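Local coordinates for periplasmic binding protein component of an ABC type zinc uptake transporter (Synechocystis sp., PDB 2OV3) that binds zinc ions and probably delivers them to an ABC-type transporter for uptake into the cell, at residues 114-117 against 118-122. Numbering follows the deposited sequence.
Sequences TTIA and KELAE
I116 and L120 lie side by side one turn apart on helix 106-123, an amphipathic alpha-helix packed beside the four-stranded parallel sheet that includes strand 78-81. Their branches meet at I116 CG2 and L120 CD1, 3.8 Å apart. L120 CG stands anti to its own carbonyl carbon (chi1 -73°), which sets CG 3.4 Å from I116 O. Four successive i to i+4 backbone bonds fix this spacing: K118 N to T114 O, E119 N to T115 O, L120 N to I116 O at 2.8 Å, and A121 N to A117 O. I116 and L120 both press on L16 of helix 10-20, and L120 also reaches Y131 of helix 128-153, joining three helices. Cut back to an alanine, L120 would probably no longer reach I116 CG2, opening a gap toward L16 and Y131. A117 touches I19 of helix 10-20 and L135 of helix 128-153, and I116 and E119 also touch I80 of strand 78-81. On the exposed side, K118 runs extended (chi1 -175°) until a bend at chi4 brings NZ to E122 in a salt bridge within the helix, where K118 NZ meets E122 OE1 nearly end-on to its C-O bond at 2.9 Å.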
ATOM      1  N   THR A 114      10.852  -7.378  -8.457  1.00 22.08           N
ATOM      2  CA  THR A 114      11.923  -7.563  -9.426  1.00 20.58           C
ATOM      3  C   THR A 114      13.100  -6.658  -9.128  1.00 20.38           C
ATOM      4  O   THR A 114      14.261  -7.014  -9.353  1.00 20.45           O
ATOM      5  CB  THR A 114      11.424  -7.277 -10.853  1.00 19.04           C
ATOM      6  OG1 THR A 114      10.339  -8.157 -11.155  1.00 14.87           O
ATOM      7  CG2 THR A 114      12.529  -7.501 -11.867  1.00 18.72           C
ATOM      8  N   THR A 115      12.810  -5.475  -8.620  1.00 22.65           N
ATOM      9  CA  THR A 115      13.882  -4.561  -8.284  1.00 23.76           C
ATOM     10  C   THR A 115      14.555  -5.030  -7.000  1.00 24.50           C
ATOM     11  O   THR A 115      15.768  -4.905  -6.852  1.00 24.10           O
ATOM     12  CB  THR A 115      13.351  -3.144  -8.104  1.00 25.40           C
ATOM     13  OG1 THR A 115      12.808  -2.684  -9.354  1.00 25.49           O
ATOM     14  CG2 THR A 115      14.473  -2.213  -7.662  1.00 22.84           C
ATOM     15  N   ILE A 116      13.769  -5.584  -6.081  1.00 24.55           N
ATOM     16  CA  ILE A 116      14.332  -6.058  -4.819  1.00 25.98           C
ATOM     17  C   ILE A 116      15.284  -7.217  -5.047  1.00 25.50           C
ATOM     18  O   ILE A 116      16.405  -7.226  -4.543  1.00 25.32           O
ATOM     19  CB  ILE A 116      13.256  -6.564  -3.862  1.00 26.49           C
ATOM     20  CG1 ILE A 116      12.227  -5.466  -3.590  1.00 25.60           C
ATOM     21  CG2 ILE A 116      13.911  -7.059  -2.585  1.00 26.95           C
ATOM     22  CD1 ILE A 116      12.832  -4.138  -3.257  1.00 27.15           C
ATOM     23  N   ALA A 117      14.797  -8.204  -5.791  1.00 25.55           N
ATOM     24  CA  ALA A 117      15.558  -9.400  -6.113  1.00 25.65           C
ATOM     25  C   ALA A 117      16.867  -9.019  -6.797  1.00 25.41           C
ATOM     26  O   ALA A 117      17.948  -9.418  -6.358  1.00 23.22           O
ATOM     27  CB  ALA A 117      14.729 -10.301  -7.021  1.00 23.26           C
ATOM     28  N   LYS A 118      16.761  -8.238  -7.866  1.00 25.77           N
ATOM     29  CA  LYS A 118      17.935  -7.799  -8.590  1.00 26.97           C
ATOM     30  C   LYS A 118      18.958  -7.226  -7.605  1.00 27.84           C
ATOM     31  O   LYS A 118      20.138  -7.566  -7.657  1.00 28.00           O
ATOM     32  CB  LYS A 118      17.543  -6.739  -9.618  1.00 29.10           C
ATOM     33  CG  LYS A 118      18.672  -6.293 -10.522  1.00 31.55           C
ATOM     34  CD  LYS A 118      18.205  -5.225 -11.502  1.00 33.83           C
ATOM     35  CE  LYS A 118      19.327  -4.836 -12.456  1.00 36.17           C
ATOM     36  NZ  LYS A 118      20.546  -4.399 -11.710  1.00 36.57           N
ATOM     37  N   GLU A 119      18.493  -6.381  -6.692  1.00 27.02           N
ATOM     38  CA  GLU A 119      19.370  -5.756  -5.720  1.00 28.98           C
ATOM     39  C   GLU A 119      19.933  -6.719  -4.666  1.00 28.13           C
ATOM     40  O   GLU A 119      21.069  -6.561  -4.229  1.00 25.17           O
ATOM     41  CB  GLU A 119      18.640  -4.586  -5.059  1.00 32.80           C
ATOM     42  CG  GLU A 119      18.241  -3.505  -6.070  1.00 39.37           C
ATOM     43  CD  GLU A 119      19.445  -2.792  -6.678  1.00 43.84           C
ATOM     44  OE1 GLU A 119      19.985  -1.873  -6.019  1.00 46.37           O
ATOM     45  OE2 GLU A 119      19.865  -3.163  -7.802  1.00 45.10           O
ATOM     46  N   LEU A 120      19.145  -7.710  -4.262  1.00 26.95           N
ATOM     47  CA  LEU A 120      19.604  -8.681  -3.289  1.00 28.36           C
ATOM     48  C   LEU A 120      20.673  -9.584  -3.914  1.00 30.87           C
ATOM     49  O   LEU A 120      21.586 -10.056  -3.230  1.00 31.02           O
ATOM     50  CB  LEU A 120      18.430  -9.528  -2.772  1.00 26.23           C
ATOM     51  CG  LEU A 120      17.429  -8.869  -1.809  1.00 25.01           C
ATOM     52  CD1 LEU A 120      16.294  -9.835  -1.491  1.00 22.47           C
ATOM     53  CD2 LEU A 120      18.141  -8.452  -0.516  1.00 23.37           C
ATOM     54  N   ALA A 121      20.561  -9.817  -5.219  1.00 31.41           N
ATOM     55  CA  ALA A 121      21.519 -10.657  -5.932  1.00 32.03           C
ATOM     56  C   ALA A 121      22.849  -9.947  -6.125  1.00 33.51           C
ATOM     57  O   ALA A 121      23.863 -10.582  -6.402  1.00 34.56           O
ATOM     58  CB  ALA A 121      20.960 -11.065  -7.284  1.00 31.94           C
ATOM     59  N   GLU A 122      22.851  -8.629  -5.982  1.00 34.36           N
ATOM     60  CA  GLU A 122      24.079  -7.874  -6.150  1.00 35.68           C
ATOM     61  C   GLU A 122      24.887  -7.879  -4.868  1.00 35.34           C
ATOM     62  O   GLU A 122      26.116  -7.837  -4.895  1.00 36.04           O
ATOM     63  CB  GLU A 122      23.766  -6.436  -6.547  1.00 37.36           C
ATOM     64  CG  GLU A 122      22.970  -6.304  -7.826  1.00 42.78           C
ATOM     65  CD  GLU A 122      22.512  -4.874  -8.067  1.00 46.39           C
ATOM     66  OE1 GLU A 122      21.813  -4.627  -9.081  1.00 46.40           O
ATOM     67  OE2 GLU A 122      22.854  -3.996  -7.236  1.00 48.84           O
TER